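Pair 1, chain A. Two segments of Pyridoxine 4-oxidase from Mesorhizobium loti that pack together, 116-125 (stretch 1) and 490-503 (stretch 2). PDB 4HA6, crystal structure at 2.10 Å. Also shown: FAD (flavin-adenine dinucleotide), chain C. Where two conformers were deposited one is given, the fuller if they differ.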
# COMPACT_ATOMS: atom_id res chain seq x y z
N GLU A 116 -11.31 -2.11 17.90
CA GLU A 116 -11.39 -0.65 17.96
C GLU A 116 -11.32 -0.05 16.56
O GLU A 116 -11.88 1.01 16.31
CB GLU A 116 -10.28 -0.08 18.84
CG GLU A 116 -10.29 -0.60 20.29
CD GLU A 116 -11.18 0.21 21.23
OE1 GLU A 116 -12.16 0.83 20.75
OE2 GLU A 116 -10.90 0.22 22.45
N LEU A 117 -10.65 -0.74 15.65
CA LEU A 117 -10.57 -0.26 14.26
C LEU A 117 -11.91 -0.45 13.54
O LEU A 117 -12.22 0.28 12.61
CB LEU A 117 -9.46 -0.99 13.50
CG LEU A 117 -8.06 -0.47 13.86
CD1 LEU A 117 -6.99 -1.24 13.12
CD2 LEU A 117 -7.95 1.02 13.55
N LEU A 118 -12.70 -1.42 14.00
CA LEU A 118 -13.98 -1.74 13.36
C LEU A 118 -14.87 -0.50 13.10
O LEU A 118 -15.27 -0.26 11.96
CB LEU A 118 -14.71 -2.85 14.13
CG LEU A 118 -15.34 -4.03 13.39
CD1 LEU A 118 -14.61 -4.38 12.11
CD2 LEU A 118 -15.35 -5.23 14.32
N PRO A 119 -15.13 0.32 14.14
CA PRO A 119 -15.90 1.54 13.87
C PRO A 119 -15.17 2.53 12.96
O PRO A 119 -15.81 3.37 12.34
CB PRO A 119 -16.06 2.19 15.25
CG PRO A 119 -15.77 1.12 16.24
CD PRO A 119 -14.79 0.20 15.58
N VAL A 120 -13.84 2.44 12.90
CA VAL A 120 -13.07 3.33 12.02
C VAL A 120 -13.23 2.93 10.56
O VAL A 120 -13.55 3.78 9.71
CB VAL A 120 -11.57 3.38 12.43
CG1 VAL A 120 -10.72 4.08 11.36
CG2 VAL A 120 -11.40 4.08 13.78
N PHE A 121 -13.03 1.65 10.25
CA PHE A 121 -13.29 1.13 8.91
C PHE A 121 -14.72 1.48 8.49
O PHE A 121 -14.96 2.02 7.41
CB PHE A 121 -13.07 -0.38 8.86
CG PHE A 121 -11.63 -0.79 8.78
CD1 PHE A 121 -11.10 -1.69 9.69
CD2 PHE A 121 -10.80 -0.29 7.78
CE1 PHE A 121 -9.77 -2.08 9.63
CE2 PHE A 121 -9.46 -0.67 7.70
CZ PHE A 121 -8.95 -1.58 8.64
N GLN A 122 -15.68 1.17 9.36
CA GLN A 122 -17.08 1.47 9.09
C GLN A 122 -17.35 2.95 8.78
O GLN A 122 -18.17 3.25 7.91
CB GLN A 122 -17.96 1.00 10.26
CG GLN A 122 -17.93 -0.52 10.47
CD GLN A 122 -18.52 -0.93 11.80
OE1 GLN A 122 -18.97 -0.09 12.57
NE2 GLN A 122 -18.52 -2.23 12.09
N ALA A 123 -16.69 3.87 9.48
CA ALA A 123 -16.85 5.30 9.19
C ALA A 123 -16.31 5.64 7.79
O ALA A 123 -16.78 6.59 7.14
CB ALA A 123 -16.15 6.15 10.24
N ILE A 124 -15.33 4.88 7.33
CA ILE A 124 -14.71 5.14 6.04
C ILE A 124 -15.57 4.59 4.89
O ILE A 124 -15.69 5.23 3.83
CB ILE A 124 -13.31 4.53 5.99
CG1 ILE A 124 -12.32 5.45 6.72
CG2 ILE A 124 -12.86 4.30 4.55
CD1 ILE A 124 -11.04 4.76 7.17
N GLU A 125 -16.17 3.43 5.12
CA GLU A 125 -16.80 2.65 4.05
C GLU A 125 -18.23 3.04 3.69
O GLU A 125 -19.06 3.30 4.57
CB GLU A 125 -16.77 1.18 4.45
CG GLU A 125 -15.36 0.65 4.50
CD GLU A 125 -15.23 -0.58 5.34
OE1 GLU A 125 -16.25 -1.06 5.89
OE2 GLU A 125 -14.09 -1.06 5.46
N HIS A 490 -4.00 -0.16 1.44
CA HIS A 490 -4.63 1.16 1.35
C HIS A 490 -5.71 1.33 2.44
O HIS A 490 -5.80 2.39 3.07
CB HIS A 490 -5.20 1.40 -0.05
CG HIS A 490 -5.70 2.78 -0.30
ND1 HIS A 490 -6.99 3.04 -0.72
CD2 HIS A 490 -5.09 3.99 -0.21
CE1 HIS A 490 -7.15 4.34 -0.88
NE2 HIS A 490 -6.01 4.94 -0.58
N ALA A 491 -6.49 0.28 2.69
CA ALA A 491 -7.54 0.39 3.72
C ALA A 491 -6.91 0.74 5.06
O ALA A 491 -7.43 1.56 5.82
CB ALA A 491 -8.32 -0.92 3.83
N ALA A 492 -5.77 0.09 5.34
CA ALA A 492 -5.04 0.31 6.58
C ALA A 492 -4.47 1.72 6.70
O ALA A 492 -4.51 2.32 7.78
CB ALA A 492 -3.91 -0.72 6.71
N VAL A 493 -3.94 2.23 5.60
CA VAL A 493 -3.42 3.60 5.61
C VAL A 493 -4.57 4.57 5.91
O VAL A 493 -4.40 5.56 6.64
CB VAL A 493 -2.82 4.00 4.24
CG1 VAL A 493 -2.33 5.44 4.27
CG2 VAL A 493 -1.68 3.05 3.86
N LEU A 494 -5.73 4.28 5.35
CA LEU A 494 -6.89 5.14 5.55
C LEU A 494 -7.37 5.00 7.00
O LEU A 494 -7.69 6.00 7.65
CB LEU A 494 -7.99 4.84 4.53
CG LEU A 494 -7.66 5.08 3.05
CD1 LEU A 494 -8.78 4.53 2.18
CD2 LEU A 494 -7.42 6.55 2.73
N ALA A 495 -7.39 3.78 7.51
CA ALA A 495 -7.71 3.58 8.93
C ALA A 495 -6.73 4.34 9.84
O ALA A 495 -7.15 4.97 10.81
CB ALA A 495 -7.77 2.11 9.29
N ILE A 496 -5.44 4.31 9.52
CA ILE A 496 -4.47 5.09 10.27
C ILE A 496 -4.81 6.58 10.25
O ILE A 496 -4.71 7.28 11.28
CB ILE A 496 -3.03 4.90 9.72
CG1 ILE A 496 -2.54 3.49 10.01
CG2 ILE A 496 -2.04 5.91 10.37
CD1 ILE A 496 -1.21 3.18 9.37
N ALA A 497 -5.19 7.08 9.09
CA ALA A 497 -5.45 8.51 9.00
C ALA A 497 -6.72 8.87 9.78
O ALA A 497 -6.74 9.84 10.54
CB ALA A 497 -5.55 8.94 7.56
N GLU A 498 -7.78 8.06 9.61
CA GLU A 498 -9.03 8.33 10.32
C GLU A 498 -8.83 8.27 11.84
O GLU A 498 -9.37 9.13 12.56
CB GLU A 498 -10.15 7.38 9.89
CG GLU A 498 -11.48 7.55 10.65
CD GLU A 498 -12.11 8.94 10.52
OE1 GLU A 498 -12.93 9.31 11.39
OE2 GLU A 498 -11.82 9.67 9.54
N THR A 499 -8.07 7.31 12.36
CA THR A 499 -7.91 7.29 13.82
C THR A 499 -7.12 8.52 14.30
O THR A 499 -7.40 9.06 15.38
CB THR A 499 -7.43 5.93 14.47
OG1 THR A 499 -6.09 6.03 14.95
CG2 THR A 499 -7.60 4.72 13.57
N PHE A 500 -6.18 9.00 13.49
CA PHE A 500 -5.50 10.22 13.88
C PHE A 500 -6.43 11.44 13.81
O PHE A 500 -6.31 12.36 14.62
CB PHE A 500 -4.26 10.47 13.04
CG PHE A 500 -3.57 11.76 13.37
CD1 PHE A 500 -3.87 12.93 12.69
CD2 PHE A 500 -2.65 11.80 14.41
CE1 PHE A 500 -3.23 14.12 13.01
CE2 PHE A 500 -2.01 12.98 14.73
CZ PHE A 500 -2.30 14.14 14.03
N ALA A 501 -7.34 11.46 12.84
CA ALA A 501 -8.28 12.59 12.75
C ALA A 501 -9.16 12.61 13.98
O ALA A 501 -9.42 13.66 14.56
CB ALA A 501 -9.12 12.49 11.50
N ARG A 502 -9.61 11.43 14.39
CA ARG A 502 -10.46 11.30 15.57
C ARG A 502 -9.71 11.75 16.82
O ARG A 502 -10.28 12.40 17.69
CB ARG A 502 -10.96 9.87 15.70
CG ARG A 502 -11.85 9.44 14.53
CD ARG A 502 -12.33 7.99 14.64
NE ARG A 502 -13.52 7.81 13.82
CZ ARG A 502 -14.58 7.08 14.17
NH1 ARG A 502 -14.58 6.42 15.32
NH2 ARG A 502 -15.62 7.00 13.36
N GLN A 503 -8.42 11.44 16.89
CA GLN A 503 -7.59 11.79 18.04
C GLN A 503 -7.33 13.30 18.11
O GLN A 503 -7.31 13.90 19.19
CB GLN A 503 -6.28 11.00 17.96
CG GLN A 503 -5.04 11.68 18.52
CD GLN A 503 -3.77 10.93 18.12
OE1 GLN A 503 -3.78 9.71 17.97
NE2 GLN A 503 -2.69 11.67 17.93
PA FAD C . 0.74 8.19 -0.85
O1A FAD C . -0.72 7.93 -1.17
O2A FAD C . 1.79 7.64 -1.78
O5B FAD C . 0.91 9.80 -0.73
C5B FAD C . 2.16 10.48 -0.68
C4B FAD C . 1.89 11.87 -1.23
O4B FAD C . 2.79 12.84 -0.70
C3B FAD C . 2.06 11.89 -2.75
O3B FAD C . 0.93 12.59 -3.28
C2B FAD C . 3.36 12.65 -2.98
O2B FAD C . 3.33 13.37 -4.23
C1B FAD C . 3.41 13.58 -1.77
N9A FAD C . 4.78 13.96 -1.31
C8A FAD C . 5.84 13.13 -1.18
N7A FAD C . 6.92 13.82 -0.71
C5A FAD C . 6.55 15.11 -0.53
C6A FAD C . 7.21 16.36 -0.06
N6A FAD C . 8.52 16.37 0.34
N1A FAD C . 6.46 17.50 -0.03
C2A FAD C . 5.16 17.50 -0.40
N3A FAD C . 4.51 16.40 -0.84
C4A FAD C . 5.14 15.19 -0.93
N1 FAD C . -3.28 -0.57 -2.12
C2 FAD C . -4.42 -1.26 -1.96
O2 FAD C . -4.88 -1.39 -0.81
N3 FAD C . -5.07 -1.83 -2.99
C4 FAD C . -4.64 -1.73 -4.26
O4 FAD C . -5.25 -2.28 -5.21
C4X FAD C . -3.39 -0.99 -4.52
N5 FAD C . -2.87 -0.85 -5.75
C5X FAD C . -1.73 -0.15 -5.96
C6 FAD C . -1.21 -0.01 -7.25
C7 FAD C . -0.04 0.73 -7.46
C7M FAD C . 0.51 0.87 -8.86
C8 FAD C . 0.65 1.37 -6.31
C8M FAD C . 1.92 2.15 -6.55
C9 FAD C . 0.14 1.24 -5.02
C9A FAD C . -1.02 0.49 -4.82
N10 FAD C . -1.55 0.35 -3.52
C10 FAD C . -2.73 -0.39 -3.34
C1' FAD C . -0.86 0.96 -2.37
C2' FAD C . -1.57 2.20 -1.85
O2' FAD C . -1.94 3.06 -2.95
C3' FAD C . -0.59 2.92 -0.92
O3' FAD C . -0.11 1.97 0.04
C4' FAD C . -1.24 4.10 -0.22
O4' FAD C . -1.76 4.99 -1.23
C5' FAD C . -0.24 4.83 0.69
O5' FAD C . -0.76 6.13 0.96
P FAD C . 0.13 7.18 1.77
O1P FAD C . -0.73 8.33 2.27
O2P FAD C . 1.02 6.44 2.75
O3P FAD C . 1.13 7.72 0.63

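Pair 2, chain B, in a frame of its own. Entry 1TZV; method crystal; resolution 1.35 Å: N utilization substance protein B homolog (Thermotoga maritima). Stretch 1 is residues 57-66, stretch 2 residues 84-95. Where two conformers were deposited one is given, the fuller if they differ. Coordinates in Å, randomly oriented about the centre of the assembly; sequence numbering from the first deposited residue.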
# COMPACT_ATOMS: atom_id res chain seq x y z
N ASN B 57 9.87 -7.02 -2.59
CA ASN B 57 9.29 -7.95 -1.62
C ASN B 57 7.88 -8.45 -2.03
O ASN B 57 7.16 -8.98 -1.18
CB ASN B 57 9.20 -7.26 -0.26
CG ASN B 57 10.56 -6.91 0.33
OD1 ASN B 57 11.27 -7.78 0.84
ND2 ASN B 57 10.92 -5.63 0.27
N LEU B 58 7.51 -8.33 -3.30
CA LEU B 58 6.15 -8.68 -3.71
C LEU B 58 5.69 -10.08 -3.33
O LEU B 58 4.60 -10.26 -2.80
CB LEU B 58 5.97 -8.48 -5.22
CG LEU B 58 4.50 -8.52 -5.66
CD1 LEU B 58 3.73 -7.40 -4.99
CD2 LEU B 58 4.40 -8.41 -7.17
N SER B 59 6.52 -11.09 -3.59
CA SER B 59 6.15 -12.46 -3.26
C SER B 59 5.91 -12.64 -1.77
O SER B 59 4.92 -13.25 -1.36
CB SER B 59 7.23 -13.44 -3.71
OG SER B 59 7.34 -13.45 -5.12
N MET B 60 6.83 -12.14 -0.95
CA MET B 60 6.69 -12.27 0.49
C MET B 60 5.45 -11.51 0.98
O MET B 60 4.72 -11.99 1.84
CB MET B 60 7.96 -11.76 1.17
CG MET B 60 7.92 -11.75 2.68
SD MET B 60 7.15 -10.24 3.28
CE MET B 60 8.46 -9.08 3.06
N ILE B 61 5.21 -10.33 0.42
CA ILE B 61 4.05 -9.52 0.82
C ILE B 61 2.74 -10.23 0.43
O ILE B 61 1.83 -10.38 1.27
CB ILE B 61 4.12 -8.11 0.17
CG1 ILE B 61 5.23 -7.30 0.84
CG2 ILE B 61 2.79 -7.38 0.29
CD1 ILE B 61 5.60 -6.06 0.07
N ASP B 62 2.64 -10.69 -0.81
CA ASP B 62 1.43 -11.38 -1.26
C ASP B 62 1.19 -12.66 -0.46
O ASP B 62 0.06 -12.95 -0.06
CB ASP B 62 1.53 -11.73 -2.76
CG ASP B 62 1.28 -10.54 -3.65
OD1 ASP B 62 1.04 -9.42 -3.15
OD2 ASP B 62 1.32 -10.73 -4.90
N ASP B 63 2.26 -13.42 -0.24
CA ASP B 63 2.18 -14.67 0.52
C ASP B 63 1.68 -14.42 1.94
O ASP B 63 0.88 -15.18 2.47
CB ASP B 63 3.57 -15.35 0.54
CG ASP B 63 3.87 -16.07 1.85
OD1 ASP B 63 4.42 -17.19 1.79
OD2 ASP B 63 3.60 -15.52 2.94
N LEU B 64 2.14 -13.33 2.54
CA LEU B 64 1.73 -12.99 3.90
C LEU B 64 0.24 -12.60 3.92
O LEU B 64 -0.52 -13.09 4.74
CB LEU B 64 2.59 -11.85 4.44
CG LEU B 64 2.21 -11.35 5.85
CD1 LEU B 64 2.20 -12.51 6.85
CD2 LEU B 64 3.18 -10.27 6.28
N ILE B 65 -0.18 -11.73 3.00
CA ILE B 65 -1.59 -11.33 2.96
C ILE B 65 -2.50 -12.54 2.77
O ILE B 65 -3.54 -12.66 3.42
CB ILE B 65 -1.83 -10.34 1.79
CG1 ILE B 65 -1.09 -9.03 2.06
CG2 ILE B 65 -3.32 -10.06 1.63
CD1 ILE B 65 -0.89 -8.20 0.79
N SER B 66 -2.08 -13.46 1.91
CA SER B 66 -2.88 -14.65 1.62
C SER B 66 -3.13 -15.52 2.85
O SER B 66 -4.10 -16.28 2.88
CB SER B 66 -2.22 -15.45 0.50
OG SER B 66 -2.25 -14.73 -0.74
N VAL B 84 -4.14 -1.98 -2.12
CA VAL B 84 -4.15 -1.28 -0.84
C VAL B 84 -3.53 -2.26 0.19
O VAL B 84 -2.71 -1.84 1.03
CB VAL B 84 -5.58 -0.91 -0.38
CG1 VAL B 84 -5.60 -0.54 1.13
CG2 VAL B 84 -6.07 0.26 -1.20
N LEU B 85 -3.87 -3.54 0.14
CA LEU B 85 -3.30 -4.49 1.09
C LEU B 85 -1.79 -4.62 0.89
O LEU B 85 -1.03 -4.66 1.87
CB LEU B 85 -4.00 -5.85 0.99
CG LEU B 85 -5.44 -5.85 1.53
CD1 LEU B 85 -6.09 -7.20 1.22
CD2 LEU B 85 -5.46 -5.59 3.05
N ARG B 86 -1.33 -4.66 -0.35
CA ARG B 86 0.11 -4.75 -0.61
C ARG B 86 0.84 -3.52 -0.06
O ARG B 86 1.87 -3.63 0.63
CB ARG B 86 0.40 -4.84 -2.11
CG ARG B 86 0.08 -6.18 -2.72
CD ARG B 86 0.04 -6.05 -4.22
NE ARG B 86 0.16 -7.37 -4.84
CZ ARG B 86 -0.07 -7.61 -6.13
NH1 ARG B 86 0.11 -8.83 -6.62
NH2 ARG B 86 -0.54 -6.63 -6.91
N LEU B 87 0.31 -2.34 -0.37
CA LEU B 87 0.91 -1.08 0.07
C LEU B 87 0.96 -0.96 1.59
O LEU B 87 2.00 -0.60 2.18
CB LEU B 87 0.10 0.09 -0.54
CG LEU B 87 0.42 1.53 -0.13
CD1 LEU B 87 1.92 1.79 -0.16
CD2 LEU B 87 -0.30 2.48 -1.08
N ALA B 88 -0.15 -1.25 2.24
CA ALA B 88 -0.22 -1.18 3.70
C ALA B 88 0.67 -2.22 4.37
O ALA B 88 1.28 -1.91 5.41
CB ALA B 88 -1.68 -1.36 4.18
N THR B 89 0.76 -3.43 3.83
CA THR B 89 1.60 -4.48 4.42
C THR B 89 3.06 -4.05 4.29
O THR B 89 3.85 -4.18 5.25
CB THR B 89 1.32 -5.83 3.75
OG1 THR B 89 -0.04 -6.19 4.01
CG2 THR B 89 2.22 -6.96 4.33
N TYR B 90 3.45 -3.51 3.14
CA TYR B 90 4.80 -3.02 2.95
C TYR B 90 5.09 -1.95 3.99
O TYR B 90 6.13 -1.97 4.66
CB TYR B 90 4.95 -2.40 1.55
CG TYR B 90 6.20 -1.56 1.46
CD1 TYR B 90 7.47 -2.16 1.35
CD2 TYR B 90 6.14 -0.18 1.64
CE1 TYR B 90 8.64 -1.39 1.45
CE2 TYR B 90 7.30 0.60 1.75
CZ TYR B 90 8.54 -0.03 1.66
OH TYR B 90 9.69 0.72 1.83
N GLU B 91 4.19 -0.99 4.14
CA GLU B 91 4.40 0.10 5.08
C GLU B 91 4.50 -0.42 6.52
O GLU B 91 5.38 0.01 7.29
CB GLU B 91 3.28 1.14 4.93
CG GLU B 91 3.55 2.40 5.70
CD GLU B 91 2.49 3.45 5.44
OE1 GLU B 91 1.50 3.49 6.20
OE2 GLU B 91 2.64 4.21 4.47
N LEU B 92 3.60 -1.32 6.89
CA LEU B 92 3.60 -1.93 8.22
C LEU B 92 4.96 -2.59 8.54
O LEU B 92 5.55 -2.38 9.61
CB LEU B 92 2.53 -3.02 8.27
CG LEU B 92 1.40 -3.18 9.26
CD1 LEU B 92 0.09 -3.40 8.50
CD2 LEU B 92 1.69 -4.39 10.13
N LEU B 93 5.45 -3.40 7.61
CA LEU B 93 6.69 -4.14 7.83
C LEU B 93 7.98 -3.37 7.69
O LEU B 93 8.92 -3.60 8.46
CB LEU B 93 6.76 -5.32 6.86
CG LEU B 93 5.70 -6.40 6.95
CD1 LEU B 93 5.83 -7.32 5.74
CD2 LEU B 93 5.87 -7.16 8.26
N PHE B 94 8.03 -2.45 6.74
CA PHE B 94 9.28 -1.77 6.39
C PHE B 94 9.48 -0.31 6.67
O PHE B 94 10.62 0.17 6.68
CB PHE B 94 9.54 -2.02 4.91
CG PHE B 94 9.69 -3.47 4.56
CD1 PHE B 94 10.87 -4.14 4.87
CD2 PHE B 94 8.66 -4.18 3.96
CE1 PHE B 94 11.01 -5.50 4.58
CE2 PHE B 94 8.78 -5.53 3.67
CZ PHE B 94 9.96 -6.20 3.99
N GLU B 95 8.40 0.42 6.87
CA GLU B 95 8.54 1.83 7.12
C GLU B 95 8.42 2.03 8.62
O GLU B 95 7.33 2.17 9.17
CB GLU B 95 7.47 2.60 6.34
CG GLU B 95 7.70 2.47 4.82
CD GLU B 95 8.94 3.21 4.34
OE1 GLU B 95 9.54 2.83 3.32
OE2 GLU B 95 9.32 4.21 4.99

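Pair 1 and pair 2 each cross two helices nearly at right angles: the N-to-C directions differ by 101° in pair 1 and 105° in pair 2, with axes 9.4 and 9.7 Å apart at closest approach. Superposing N, CA and C of 14 central residues gives an RMSD of 0.3 Å, so differences between the contacts reside in the side chains. The buried area is similar, 488 Å² against 562 Å².

The best-conserved inward position is Ile A124 = Ile B65, whose side-chain centres fall 0.5 Å apart. Both are m,t rotamers, and both lay CD1 against the matched leucine: Ile A124 CD1 to Leu A494 CB is 4.0 Å, Ile B65 CD1 to Leu B85 CB 3.9 Å. Val A120 = Ile B61 comes next, with centres 0.7 Å apart. Val A120 is a knob among Ala A495, Glu A498, Thr A499 and Arg A502; its CG1 lies 3.6 Å from Glu A498 CG. Ile B61 reaches the counterparts of three of these, with CG2 4.1 Å from Thr B89 CB and CD1 4.0 Å from Tyr B90 CB.

The sharpest exchange is at Phe A121 = Asp B62 and Ala A495 = Arg B86. In pair 1 the large side chain is on the first helix: the small Ala A495 leaves room for the phenyl ring, whose CE2 comes 3.6 Å from Ala A495 CB. In pair 2 it is on the second, where Arg B86 is a knob among Leu B58, Ile B61, Asp B62 and Ile B65. Its guanidinium forms a two-pronged salt bridge: Arg B86 NE to Asp B62 OD1 and Arg B86 NH1 to Asp B62 OD2 are both 2.8 Å, with near-linear N-H...O angles of 175° and 168°. Leu B58 CD1 covers one guanidinium face, 3.6 Å from Arg B86 NE. The matched Leu A117 also meets the residue at that position, but more loosely: its CD2 is 4.4 Å from Ala A495 CB. No hydrogen bond crosses pair 1.

Charge is placed differently at Glu A498 = Thr B89 and Arg A502 = Leu B93. In pair 1 the salt bridge stays within the second helix, Arg A502 NE to Glu A498 OE1 at 2.9 Å, and Val A120 CG2 lies over one guanidinium face. Arg A502 NH2 also approaches Ala A123 CB to 3.3 Å. In pair 2 the position of Ala A123 holds the larger Leu B64, whose CD2 is 4.0 Å from Leu B93 CD1, an apolar contact. Thr B89 turns its hydroxyl to its own helix, with Thr B89 OG1 donating to Leu B85 O at 2.8 Å.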